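Local coordinates for Serine/threonine-protein kinase PknE (Mycobacterium tuberculosis, PDB 2H34) that phosphorylates serine and threonine residues of proteins at the expense of ATP, through this kinase domain, and probably helps the bacterium survive in its host, at residues A[91-96]-A[147-152]; A[141-146]-A[219-224]; A[223-228]-A[266-271]; A[228-233]-A[259-264]; A[233-238]-A[273-278]. One frame throughout, in Å; residues are numbered along the deposited sequence.

Contact 1. Residues A[91-96]-A[147-152]; sequences LQEPHV and LDAAHA
Leu-91 and Glu-93 press on the helix at Ala-149, and the contact is packing, without a polar bond between the segments. The CD2 methyl of Leu-91 reaches over the helix backbone, 3.5 Å from Ala-149 O and 4.1 Å from Ala-150 CA; the Leu-91 side chain also touches Ala-153, just past the helix. Glu-93 uses only the base of its side chain: its CB lies 3.6 Å from Ala-149 CB, with CG almost as near. Because Ala-149 offers a single methyl, the loop can come close, with 6.4 Å between the CA atoms of Glu-93 and Ala-149.

The polar interactions run within 91-96 and fix its shape. Glu-93 bends at its second torsion (chi2 -71°), which turns the carboxylate back over its own loop. There OE1 takes the backbone N-H of His-95, meeting it from above the carboxylate plane, while Glu-93 OE2 uses its syn lone pair for His-95 ND1 at 3.0 Å. Two bonds to one histidine hold the carboxylate's rotation, and a weak bond from OE2 to Ser-145 OG ties it to helix 133-152 as well. The His-95 ring also stacks with Phe-172.

Glu-93 to Val-96 form a type I beta turn. This is the connection between helix 75-88 and strand 99-105, the alphaC-beta4 loop of protein kinases, which in this family is the part of the N-lobe that docks on helix alphaE of the C-lobe.

Contact 2. Residues A[141-146]-A[219-224]; sequences RQIGSA and YALTCV
Leu-221 bridges to Ile-143 and Gly-144 on the neighbouring helix, and its side chain makes the whole contact from the 219-224 side. CB already points toward helix 133-152. At the next step CG stands anti to the backbone N (chi1 -162°), carrying the branch point across the gap between the helices. Here the chain forks. One methyl, Leu-221 CD1, goes to Ile-143 and stops 3.7 Å from its CG2; the two side chains meet at a slant, and it is the CG2 branch of Ile-143, itself anti to the backbone N, that receives the leucine. Within the two segments the other methyl meets backbone: Leu-221 CD2 comes down on Gly-144, 3.6 Å from CA and 3.9 Å from N of that glycine. With only hydrogens on that CA, the leucine can sit against the main chain, and the CA atoms of Gly-144 and Leu-221 are 7.2 Å apart.

Around the touching residues the packing continues. Leu-221 also rests on Cys-284 and Leu-287 of helix 284-293, while Ile-143 also touches Ala-173, Leu-175 and Ile-165 of strands 165-167 and 173-175, which follow Asp-159, the predicted proton acceptor. Helices 133-152 and 217-230 are alphaE and alphaF of the kinase C-lobe. Joined by methyl groups and bare backbone, with all three touching residues buried, they are held by shape and by exclusion of water, not by polar bonds.

Contact 3. Residues A[223-228]-A[266-271]; sequences CVLYEC and DAVIAR
Leu-225 and Tyr-226 face Val-268 and Ile-269 where helix 217-230, the alphaF helix at the centre of the kinase C-lobe, is flanked by helix 264-272, the alphaH helix. Consecutive residues on one helix meet consecutive residues on the other, in two separate pairs.

The first pair is an aliphatic meeting. Leu-225 holds CG anti to its backbone N (chi1 171°), with CD2 anti to CA, so that this methyl extends to the other helix. Val-268 answers in kind: Val-268 CG1 is the branch lying anti to N (chi1 170°), and it ends 4.3 Å from Leu-225 CD2. Neither stops there. Both side chains also touch Leu-287 of helix 284-293, Val-268 adds Ala-290, and Leu-225 lies on Val-140 of helix 133-152, so this pair belongs to a core shared by four helices.

In the second pair the tyrosine leaves its helix along the flank, its CG likewise anti to N, and its ring touches Pro-234 and Pro-252 as well as Ile-269. Ile-269 turns CG1 beside its backbone N (chi1 -76°), which leaves CG2 as the methyl offered to the ring.

All four residues are buried and the contact is wholly apolar. Polar side chains at the margins bond elsewhere: Glu-227 to Tyr-201, and Asp-266 to Ser-255. Between 223-228 and 266-271 the nearest CA atoms are those of Tyr-226 and Ile-269, 7.1 Å apart, and there Ile-269 CG2 approaches the phenol ring obliquely, 4.4 Å from Tyr-226 CD1.

Contact 4. Residues A[228-233]-A[259-264]; sequences CLTGSP and PGIPVA
The CD1 methyl of Ile-261 lies over one face of the peptide group that Leu-229 shares with Thr-230, 3.9 Å from Leu-229 O and 4.1 Å from Leu-229 C. That peptide is the flat group here, since no aromatic ring takes part. It belongs to the end of helix 217-230, alphaF of the kinase fold, and Ile-261 comes from the loop leading into helix 264-272, alphaH.

The isoleucine reaches its place as an extended arm: CG1 stands beside the backbone N (chi1 -53°) and chi2 near 168° pushes CD1 straight onward. Around Ile-261 CD1, Leu-229 CB is 4.2 Å away and Thr-230 CG2 brushes it at 4.5 Å. Leu-229 also touches Pro-133 of helix 133-152, and all three residues are buried.

Thr-230 divides its work. Its methyl joins this apolar patch, while its hydroxyl serves the helix end, bonded to Tyr-226 O one turn back; its carbonyl O is held by Arg-258 NH2. Gly-231, with positive phi, then takes the chain out of the helix. The exit is fixed by an ST turn, in which Ser-232 N donates to Thr-230 OG1 at 3.2 Å, nearly straight at 166°.

Contact 5. Residues A[233-238]-A[273-278]; sequences PPYQGD and MAKNPE
Met-273, built as selenomethionine, pushes its CE methyl against Tyr-235 and Pro-234, and this is the close-packed half of the contact. Met-273 CE sits 3.6 Å from Tyr-235 CE1, approaching the ring obliquely, and 3.9 Å from Pro-234 CG. Two torsions bring it there: CG lies between the backbone N and the carbonyl carbon (chi1 52°), and a bend at the far end, chi3 -68°, turns CE in between the proline and the phenol. The methionine and proline side chains meet at a slant, and Met-273 SE is 4.1 Å from Pro-234 CG.

The other half is looser and more open. Lys-275 comes to meet the tyrosine from the opposite direction, its NZ 3.6 Å from Tyr-235 OH, but the ammonium is really held by the carbonyl oxygens of His-246 and Gln-249. Farther out the chain supports itself, with an Asx turn from Asn-276 OD1 to Glu-278 N.

In the C-lobe this is where the loop following helix 217-230 meets the loop following helix 264-272. Pro-234 rests on Cys-223 and Tyr-226 and Met-273 on Tyr-219, all of helix 217-230, while the Tyr-235 ring meets His-246 of helix 239-248 edge-to-face.

Contacts 2, 3 and 4 follow one another along helix 217-230, and contact 5 leans on its flank. Contacts 2 and 3 share Cys-223 and Val-224, with Thr-222 CG2 packing 3.8 Å from Ile-269 CA; contact 5 reaches the same helix through Cys-223 SG, 3.9 Å from Pro-234 CG. Contact 4 is nested within the loop that contact 3 closes, their centres about 8 Å apart. Contact 1 joins through helix 133-152, which it shares with contact 2. Of the five, contact 2 lies nearest the predicted proton acceptor Asp-159, whose side chain is about 9 Å from that of Leu-221; the Ala-150 side chain of contact 1 is about 11 Å away, whereas contacts 3, 4 and 5 lie farther off.

Contact 1. Residues A[91-96]-A[147-152]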
# COMPACT_ATOMS: atom_id res chain seq x y z
N LEU A 91 -8.11 -11.70 7.57
CA LEU A 91 -7.48 -10.58 8.26
C LEU A 91 -8.49 -9.91 9.16
O LEU A 91 -9.68 -9.91 8.88
CB LEU A 91 -6.90 -9.60 7.26
CG LEU A 91 -5.71 -10.21 6.54
CD1 LEU A 91 -5.42 -9.48 5.25
CD2 LEU A 91 -4.48 -10.24 7.44
N GLN A 92 -8.01 -9.35 10.27
CA GLN A 92 -8.89 -8.68 11.21
C GLN A 92 -8.49 -7.24 11.43
O GLN A 92 -9.18 -6.51 12.13
CB GLN A 92 -8.88 -9.41 12.54
CG GLN A 92 -9.48 -10.77 12.51
CD GLN A 92 -9.21 -11.49 13.81
OE1 GLN A 92 -9.33 -10.91 14.89
NE2 GLN A 92 -8.81 -12.76 13.71
N GLU A 93 -7.36 -6.86 10.86
CA GLU A 93 -6.84 -5.53 11.07
C GLU A 93 -7.81 -4.52 10.44
O GLU A 93 -8.32 -4.76 9.34
CB GLU A 93 -5.46 -5.45 10.46
CG GLU A 93 -4.51 -4.55 11.20
CD GLU A 93 -4.88 -3.10 11.04
OE1 GLU A 93 -5.18 -2.70 9.89
OE2 GLU A 93 -4.92 -2.37 12.06
N PRO A 94 -8.10 -3.42 11.16
CA PRO A 94 -9.07 -2.43 10.71
C PRO A 94 -8.65 -1.46 9.62
O PRO A 94 -9.49 -0.69 9.16
CB PRO A 94 -9.39 -1.66 12.00
CG PRO A 94 -8.18 -1.71 12.76
CD PRO A 94 -7.59 -3.08 12.49
N HIS A 95 -7.38 -1.47 9.21
CA HIS A 95 -6.93 -0.63 8.08
C HIS A 95 -6.77 -1.47 6.82
O HIS A 95 -6.12 -1.08 5.85
CB HIS A 95 -5.62 0.09 8.40
CG HIS A 95 -5.70 0.88 9.66
ND1 HIS A 95 -5.32 0.36 10.88
CD2 HIS A 95 -6.18 2.12 9.90
CE1 HIS A 95 -5.55 1.26 11.82
NE2 HIS A 95 -6.07 2.33 11.25
N VAL A 96 -7.37 -2.64 6.86
CA VAL A 96 -7.51 -3.45 5.70
C VAL A 96 -9.00 -3.52 5.43
O VAL A 96 -9.79 -3.84 6.33
CB VAL A 96 -6.86 -4.84 5.88
CG1 VAL A 96 -5.36 -4.69 6.10
CG2 VAL A 96 -7.47 -5.57 7.05
N LEU A 147 0.09 -3.64 6.87
CA LEU A 147 1.15 -4.44 6.32
C LEU A 147 1.59 -5.53 7.29
O LEU A 147 1.69 -6.69 6.88
CB LEU A 147 2.33 -3.56 5.95
CG LEU A 147 2.18 -2.57 4.79
CD1 LEU A 147 3.43 -1.72 4.67
CD2 LEU A 147 1.90 -3.32 3.50
N ASP A 148 1.84 -5.17 8.55
CA ASP A 148 2.23 -6.16 9.56
C ASP A 148 1.23 -7.32 9.61
O ASP A 148 1.60 -8.49 9.64
CB ASP A 148 2.28 -5.53 10.95
CG ASP A 148 3.51 -4.67 11.19
OD1 ASP A 148 4.54 -4.79 10.48
OD2 ASP A 148 3.44 -3.88 12.15
N ALA A 149 -0.05 -6.97 9.65
CA ALA A 149 -1.12 -7.96 9.72
C ALA A 149 -1.06 -8.88 8.52
O ALA A 149 -1.23 -10.10 8.65
CB ALA A 149 -2.47 -7.27 9.81
N ALA A 150 -0.83 -8.30 7.34
CA ALA A 150 -0.77 -9.07 6.12
C ALA A 150 0.34 -10.11 6.23
O ALA A 150 0.08 -11.33 6.15
CB ALA A 150 -0.56 -8.15 4.93
N HIS A 151 1.57 -9.64 6.48
CA HIS A 151 2.72 -10.51 6.72
C HIS A 151 2.40 -11.66 7.69
O HIS A 151 2.72 -12.82 7.44
CB HIS A 151 3.91 -9.71 7.23
CG HIS A 151 5.14 -10.53 7.42
ND1 HIS A 151 5.94 -10.92 6.37
CD2 HIS A 151 5.68 -11.09 8.53
CE1 HIS A 151 6.93 -11.66 6.82
NE2 HIS A 151 6.80 -11.78 8.13
N ALA A 152 1.74 -11.32 8.79
CA ALA A 152 1.45 -12.29 9.83
C ALA A 152 0.50 -13.42 9.41
O ALA A 152 0.56 -14.52 9.96
CB ALA A 152 0.94 -11.58 11.07

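Contact 2. Residues A[141-146]-A[219-224]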
# COMPACT_ATOMS: atom_id res chain seq x y z
N ARG A 141 1.62 5.08 10.24
CA ARG A 141 1.32 4.17 11.34
C ARG A 141 0.22 3.18 10.98
O ARG A 141 0.40 1.98 11.16
CB ARG A 141 1.00 4.92 12.64
CG ARG A 141 1.03 4.03 13.88
CD ARG A 141 0.53 4.72 15.13
NE ARG A 141 1.25 5.97 15.38
CZ ARG A 141 0.67 7.17 15.50
NH1 ARG A 141 -0.65 7.28 15.41
NH2 ARG A 141 1.42 8.25 15.71
N GLN A 142 -0.88 3.69 10.45
CA GLN A 142 -2.03 2.87 10.05
C GLN A 142 -1.74 1.89 8.92
O GLN A 142 -2.23 0.78 8.96
CB GLN A 142 -3.20 3.74 9.62
CG GLN A 142 -3.71 4.69 10.65
CD GLN A 142 -4.67 5.69 10.05
OE1 GLN A 142 -4.29 6.82 9.77
NE2 GLN A 142 -5.92 5.28 9.84
N ILE A 143 -0.98 2.30 7.90
CA ILE A 143 -0.67 1.39 6.80
C ILE A 143 0.33 0.33 7.24
O ILE A 143 0.19 -0.84 6.88
CB ILE A 143 -0.17 2.14 5.54
CG1 ILE A 143 -1.32 2.82 4.84
CG2 ILE A 143 0.47 1.18 4.55
CD1 ILE A 143 -1.44 4.22 5.24
N GLY A 144 1.34 0.73 8.02
CA GLY A 144 2.33 -0.22 8.53
C GLY A 144 1.64 -1.31 9.33
O GLY A 144 2.01 -2.50 9.27
N SER A 145 0.60 -0.89 10.03
CA SER A 145 -0.24 -1.78 10.80
C SER A 145 -0.91 -2.80 9.88
O SER A 145 -0.83 -4.00 10.12
CB SER A 145 -1.26 -0.97 11.60
OG SER A 145 -2.11 -1.80 12.35
N ALA A 146 -1.52 -2.33 8.79
CA ALA A 146 -2.12 -3.21 7.80
C ALA A 146 -1.08 -4.17 7.22
O ALA A 146 -1.31 -5.38 7.10
CB ALA A 146 -2.76 -2.41 6.71
N TYR A 219 10.74 -1.37 3.63
CA TYR A 219 11.56 -0.47 2.82
C TYR A 219 10.65 0.51 2.10
O TYR A 219 10.80 1.74 2.22
CB TYR A 219 12.40 -1.26 1.80
CG TYR A 219 13.41 -0.44 0.99
CD1 TYR A 219 14.76 -0.45 1.33
CD2 TYR A 219 13.03 0.28 -0.14
CE1 TYR A 219 15.70 0.26 0.60
CE2 TYR A 219 13.97 1.01 -0.88
CZ TYR A 219 15.31 0.99 -0.49
OH TYR A 219 16.28 1.68 -1.17
N ALA A 220 9.69 -0.04 1.35
CA ALA A 220 8.74 0.76 0.60
C ALA A 220 8.08 1.84 1.48
O ALA A 220 8.12 3.03 1.15
CB ALA A 220 7.70 -0.15 -0.01
N LEU A 221 7.53 1.43 2.62
CA LEU A 221 6.84 2.36 3.52
C LEU A 221 7.72 3.55 3.93
O LEU A 221 7.22 4.66 4.12
CB LEU A 221 6.33 1.64 4.77
CG LEU A 221 5.26 2.33 5.60
CD1 LEU A 221 3.97 2.45 4.82
CD2 LEU A 221 5.01 1.56 6.89
N THR A 222 9.02 3.30 4.04
CA THR A 222 9.94 4.34 4.46
C THR A 222 10.17 5.35 3.34
O THR A 222 10.21 6.56 3.59
CB THR A 222 11.27 3.73 4.98
OG1 THR A 222 10.97 2.63 5.83
CG2 THR A 222 12.05 4.75 5.76
N CYS A 223 10.28 4.88 2.10
CA CYS A 223 10.21 5.76 0.93
C CYS A 223 8.89 6.57 0.96
O CYS A 223 8.90 7.80 0.80
CB CYS A 223 10.30 4.97 -0.36
SG CYS A 223 11.81 3.98 -0.56
N VAL A 224 7.77 5.90 1.21
CA VAL A 224 6.50 6.59 1.24
C VAL A 224 6.49 7.67 2.33
O VAL A 224 6.07 8.81 2.09
CB VAL A 224 5.32 5.62 1.40
CG1 VAL A 224 4.04 6.39 1.63
CG2 VAL A 224 5.18 4.75 0.18

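Contact 3. Residues A[223-228]-A[266-271]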
# COMPACT_ATOMS: atom_id res chain seq x y z
N CYS A 223 10.28 4.88 2.10
CA CYS A 223 10.21 5.76 0.93
C CYS A 223 8.89 6.57 0.96
O CYS A 223 8.90 7.80 0.80
CB CYS A 223 10.30 4.97 -0.36
SG CYS A 223 11.81 3.98 -0.56
N VAL A 224 7.77 5.90 1.21
CA VAL A 224 6.50 6.59 1.24
C VAL A 224 6.49 7.67 2.33
O VAL A 224 6.07 8.81 2.09
CB VAL A 224 5.32 5.62 1.40
CG1 VAL A 224 4.04 6.39 1.63
CG2 VAL A 224 5.18 4.75 0.18
N LEU A 225 6.98 7.31 3.52
CA LEU A 225 7.09 8.27 4.61
C LEU A 225 7.92 9.46 4.16
O LEU A 225 7.50 10.62 4.30
CB LEU A 225 7.72 7.61 5.84
CG LEU A 225 8.10 8.51 7.03
CD1 LEU A 225 6.90 9.26 7.60
CD2 LEU A 225 8.79 7.70 8.11
N TYR A 226 9.10 9.17 3.61
CA TYR A 226 9.97 10.20 3.07
C TYR A 226 9.20 11.18 2.20
O TYR A 226 9.24 12.40 2.43
CB TYR A 226 11.09 9.59 2.24
CG TYR A 226 12.10 10.62 1.74
CD1 TYR A 226 13.13 11.07 2.56
CD2 TYR A 226 12.01 11.15 0.44
CE1 TYR A 226 14.04 12.02 2.10
CE2 TYR A 226 12.91 12.09 -0.02
CZ TYR A 226 13.93 12.51 0.81
OH TYR A 226 14.82 13.44 0.36
N GLU A 227 8.49 10.64 1.21
CA GLU A 227 7.75 11.45 0.26
C GLU A 227 6.71 12.34 0.93
O GLU A 227 6.54 13.50 0.52
CB GLU A 227 7.10 10.60 -0.82
CG GLU A 227 6.58 11.44 -1.96
CD GLU A 227 6.16 10.63 -3.17
OE1 GLU A 227 6.51 9.43 -3.24
OE2 GLU A 227 5.50 11.22 -4.05
N CYS A 228 6.02 11.80 1.93
CA CYS A 228 5.02 12.56 2.68
C CYS A 228 5.63 13.77 3.35
O CYS A 228 4.99 14.81 3.51
CB CYS A 228 4.39 11.69 3.77
SG CYS A 228 3.44 10.28 3.18
N ASP A 266 16.02 11.66 9.95
CA ASP A 266 17.08 11.13 9.08
C ASP A 266 17.52 9.74 9.54
O ASP A 266 17.78 8.85 8.73
CB ASP A 266 18.29 12.06 9.01
CG ASP A 266 17.92 13.51 8.85
OD1 ASP A 266 16.97 13.82 8.10
OD2 ASP A 266 18.58 14.35 9.48
N ALA A 267 17.60 9.57 10.86
CA ALA A 267 17.95 8.29 11.44
C ALA A 267 16.89 7.26 11.08
O ALA A 267 17.21 6.21 10.52
CB ALA A 267 18.11 8.42 12.96
N VAL A 268 15.63 7.59 11.34
CA VAL A 268 14.54 6.69 10.96
C VAL A 268 14.61 6.27 9.48
O VAL A 268 14.59 5.08 9.17
CB VAL A 268 13.16 7.27 11.29
CG1 VAL A 268 12.06 6.43 10.66
CG2 VAL A 268 12.98 7.32 12.79
N ILE A 269 14.71 7.24 8.58
CA ILE A 269 14.78 6.93 7.15
C ILE A 269 16.02 6.12 6.83
O ILE A 269 15.94 5.16 6.06
CB ILE A 269 14.66 8.18 6.26
CG1 ILE A 269 13.19 8.62 6.21
CG2 ILE A 269 15.07 7.89 4.83
CD1 ILE A 269 12.86 9.69 7.18
N ALA A 270 17.15 6.47 7.44
CA ALA A 270 18.41 5.77 7.22
C ALA A 270 18.25 4.30 7.59
O ALA A 270 18.66 3.43 6.84
CB ALA A 270 19.52 6.39 8.04
N ARG A 271 17.63 4.05 8.73
CA ARG A 271 17.41 2.69 9.18
C ARG A 271 16.37 1.99 8.31
O ARG A 271 16.53 0.83 7.95
CB ARG A 271 16.98 2.67 10.64
CG ARG A 271 16.82 1.28 11.20
CD ARG A 271 17.30 1.17 12.65
NE ARG A 271 17.44 -0.24 13.00
CZ ARG A 271 18.57 -0.91 12.93
NH1 ARG A 271 19.70 -0.31 12.57
NH2 ARG A 271 18.59 -2.21 13.23

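Contact 4. Residues A[228-233]-A[259-264]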
# COMPACT_ATOMS: atom_id res chain seq x y z
N CYS A 228 6.02 11.80 1.93
CA CYS A 228 5.02 12.56 2.68
C CYS A 228 5.63 13.77 3.35
O CYS A 228 4.99 14.81 3.51
CB CYS A 228 4.39 11.69 3.77
SG CYS A 228 3.44 10.28 3.18
N LEU A 229 6.89 13.60 3.76
CA LEU A 229 7.59 14.63 4.50
C LEU A 229 8.12 15.70 3.56
O LEU A 229 7.82 16.88 3.72
CB LEU A 229 8.74 14.01 5.32
CG LEU A 229 8.32 13.14 6.50
CD1 LEU A 229 9.45 12.24 6.98
CD2 LEU A 229 7.77 13.99 7.65
N THR A 230 8.88 15.26 2.57
CA THR A 230 9.63 16.18 1.75
C THR A 230 8.78 16.74 0.63
O THR A 230 8.91 17.91 0.27
CB THR A 230 10.86 15.51 1.13
OG1 THR A 230 10.44 14.41 0.32
CG2 THR A 230 11.81 15.01 2.22
N GLY A 231 7.90 15.90 0.10
CA GLY A 231 7.10 16.27 -1.06
C GLY A 231 7.37 15.36 -2.24
O GLY A 231 6.54 15.24 -3.13
N SER A 232 8.53 14.70 -2.24
CA SER A 232 8.95 13.86 -3.38
C SER A 232 9.67 12.55 -2.97
O SER A 232 10.24 12.47 -1.89
CB SER A 232 9.82 14.69 -4.34
OG SER A 232 10.73 15.48 -3.61
N PRO A 233 9.64 11.52 -3.85
CA PRO A 233 10.22 10.24 -3.49
C PRO A 233 11.71 10.41 -3.34
O PRO A 233 12.25 11.34 -3.93
CB PRO A 233 9.90 9.36 -4.70
CG PRO A 233 9.73 10.31 -5.82
CD PRO A 233 9.07 11.49 -5.21
N PRO A 259 11.89 23.01 5.98
CA PRO A 259 12.19 23.61 7.28
C PRO A 259 11.70 22.83 8.50
O PRO A 259 12.50 22.55 9.40
CB PRO A 259 11.51 24.99 7.20
CG PRO A 259 11.43 25.28 5.75
CD PRO A 259 11.17 23.96 5.11
N GLY A 260 10.42 22.48 8.54
CA GLY A 260 9.80 21.96 9.77
C GLY A 260 9.91 20.46 10.06
O GLY A 260 9.09 19.93 10.82
N ILE A 261 10.91 19.80 9.48
CA ILE A 261 11.15 18.36 9.67
C ILE A 261 12.26 18.08 10.70
O ILE A 261 13.44 18.34 10.42
CB ILE A 261 11.55 17.64 8.36
CG1 ILE A 261 10.54 17.90 7.24
CG2 ILE A 261 11.74 16.13 8.59
CD1 ILE A 261 11.03 17.48 5.86
N PRO A 262 11.90 17.51 11.86
CA PRO A 262 12.84 17.21 12.94
C PRO A 262 14.03 16.37 12.50
O PRO A 262 13.92 15.57 11.55
CB PRO A 262 11.98 16.43 13.94
CG PRO A 262 10.62 16.94 13.71
CD PRO A 262 10.53 17.12 12.23
N VAL A 263 15.16 16.55 13.18
CA VAL A 263 16.39 15.85 12.83
C VAL A 263 16.24 14.34 12.96
O VAL A 263 16.58 13.59 12.03
CB VAL A 263 17.60 16.33 13.67
CG1 VAL A 263 18.84 15.52 13.34
CG2 VAL A 263 17.85 17.83 13.45
N ALA A 264 15.71 13.90 14.10
CA ALA A 264 15.63 12.48 14.44
C ALA A 264 15.14 11.61 13.28
O ALA A 264 15.41 10.41 13.25
CB ALA A 264 14.77 12.29 15.68

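Contact 5. Residues A[233-238]-A[273-278]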
# COMPACT_ATOMS: atom_id res chain seq x y z
N PRO A 233 9.64 11.52 -3.85
CA PRO A 233 10.22 10.24 -3.49
C PRO A 233 11.71 10.41 -3.34
O PRO A 233 12.25 11.34 -3.93
CB PRO A 233 9.90 9.36 -4.70
CG PRO A 233 9.73 10.31 -5.82
CD PRO A 233 9.07 11.49 -5.21
N PRO A 234 12.38 9.56 -2.51
CA PRO A 234 13.81 9.71 -2.21
C PRO A 234 14.72 9.71 -3.43
O PRO A 234 15.72 10.41 -3.43
CB PRO A 234 14.12 8.50 -1.31
CG PRO A 234 13.01 7.57 -1.48
CD PRO A 234 11.80 8.42 -1.77
N TYR A 235 14.37 8.95 -4.46
CA TYR A 235 15.22 8.91 -5.65
C TYR A 235 14.47 9.33 -6.91
O TYR A 235 13.50 8.68 -7.30
CB TYR A 235 15.84 7.52 -5.82
CG TYR A 235 16.69 7.06 -4.65
CD1 TYR A 235 16.48 5.82 -4.06
CD2 TYR A 235 17.71 7.87 -4.14
CE1 TYR A 235 17.25 5.39 -2.99
CE2 TYR A 235 18.49 7.45 -3.08
CZ TYR A 235 18.26 6.22 -2.51
OH TYR A 235 19.04 5.81 -1.44
N GLN A 236 14.91 10.42 -7.54
CA GLN A 236 14.31 10.90 -8.78
C GLN A 236 15.06 10.36 -10.00
O GLN A 236 16.04 9.63 -9.85
CB GLN A 236 14.29 12.44 -8.81
CG GLN A 236 12.97 13.06 -8.39
CD GLN A 236 13.02 13.62 -6.99
OE1 GLN A 236 13.63 13.04 -6.10
NE2 GLN A 236 12.38 14.76 -6.79
N GLY A 237 14.61 10.74 -11.20
CA GLY A 237 15.23 10.29 -12.44
C GLY A 237 14.44 9.18 -13.12
O GLY A 237 13.32 8.87 -12.71
N ASP A 238 15.03 8.57 -14.15
CA ASP A 238 14.36 7.50 -14.88
C ASP A 238 14.60 6.12 -14.25
O ASP A 238 15.39 5.97 -13.31
CB ASP A 238 14.72 7.51 -16.37
CG ASP A 238 16.20 7.26 -16.63
OD1 ASP A 238 16.65 7.58 -17.75
OD2 ASP A 238 16.92 6.75 -15.75
N MSE A 273 15.38 2.49 5.22
CA MSE A 273 15.84 2.10 3.90
C MSE A 273 17.34 1.90 3.86
O MSE A 273 18.00 2.16 2.85
CB MSE A 273 15.34 3.07 2.82
CG MSE A 273 15.60 4.54 3.06
SE MSE A 273 14.58 5.63 1.78
CE MSE A 273 15.53 5.13 0.13
N ALA A 274 17.88 1.40 4.97
CA ALA A 274 19.26 0.94 5.04
C ALA A 274 19.47 -0.07 3.93
O ALA A 274 18.52 -0.70 3.46
CB ALA A 274 19.54 0.31 6.39
N LYS A 275 20.72 -0.22 3.49
CA LYS A 275 21.01 -1.00 2.29
C LYS A 275 20.82 -2.49 2.52
O LYS A 275 20.01 -3.13 1.83
CB LYS A 275 22.40 -0.67 1.77
CG LYS A 275 22.55 0.78 1.37
CD LYS A 275 21.67 1.12 0.18
CE LYS A 275 21.60 2.61 -0.04
NZ LYS A 275 21.15 2.93 -1.42
N ASN A 276 21.55 -3.04 3.50
CA ASN A 276 21.34 -4.41 3.95
C ASN A 276 19.98 -4.57 4.67
O ASN A 276 19.70 -3.87 5.66
CB ASN A 276 22.51 -4.88 4.82
CG ASN A 276 22.44 -6.36 5.19
OD1 ASN A 276 21.36 -6.92 5.42
ND2 ASN A 276 23.61 -6.99 5.30
N PRO A 277 19.12 -5.47 4.16
CA PRO A 277 17.81 -5.76 4.73
C PRO A 277 17.87 -5.96 6.24
O PRO A 277 16.96 -5.54 6.95
CB PRO A 277 17.41 -7.07 4.06
CG PRO A 277 18.11 -7.07 2.78
CD PRO A 277 19.37 -6.28 2.95
N GLU A 278 18.95 -6.57 6.71
CA GLU A 278 19.08 -6.90 8.12
C GLU A 278 19.41 -5.70 9.00
O GLU A 278 19.42 -5.82 10.21
CB GLU A 278 20.10 -8.01 8.32
CG GLU A 278 19.70 -9.30 7.62
CD GLU A 278 20.74 -10.39 7.74
OE1 GLU A 278 21.89 -10.20 7.29
OE2 GLU A 278 20.39 -11.47 8.28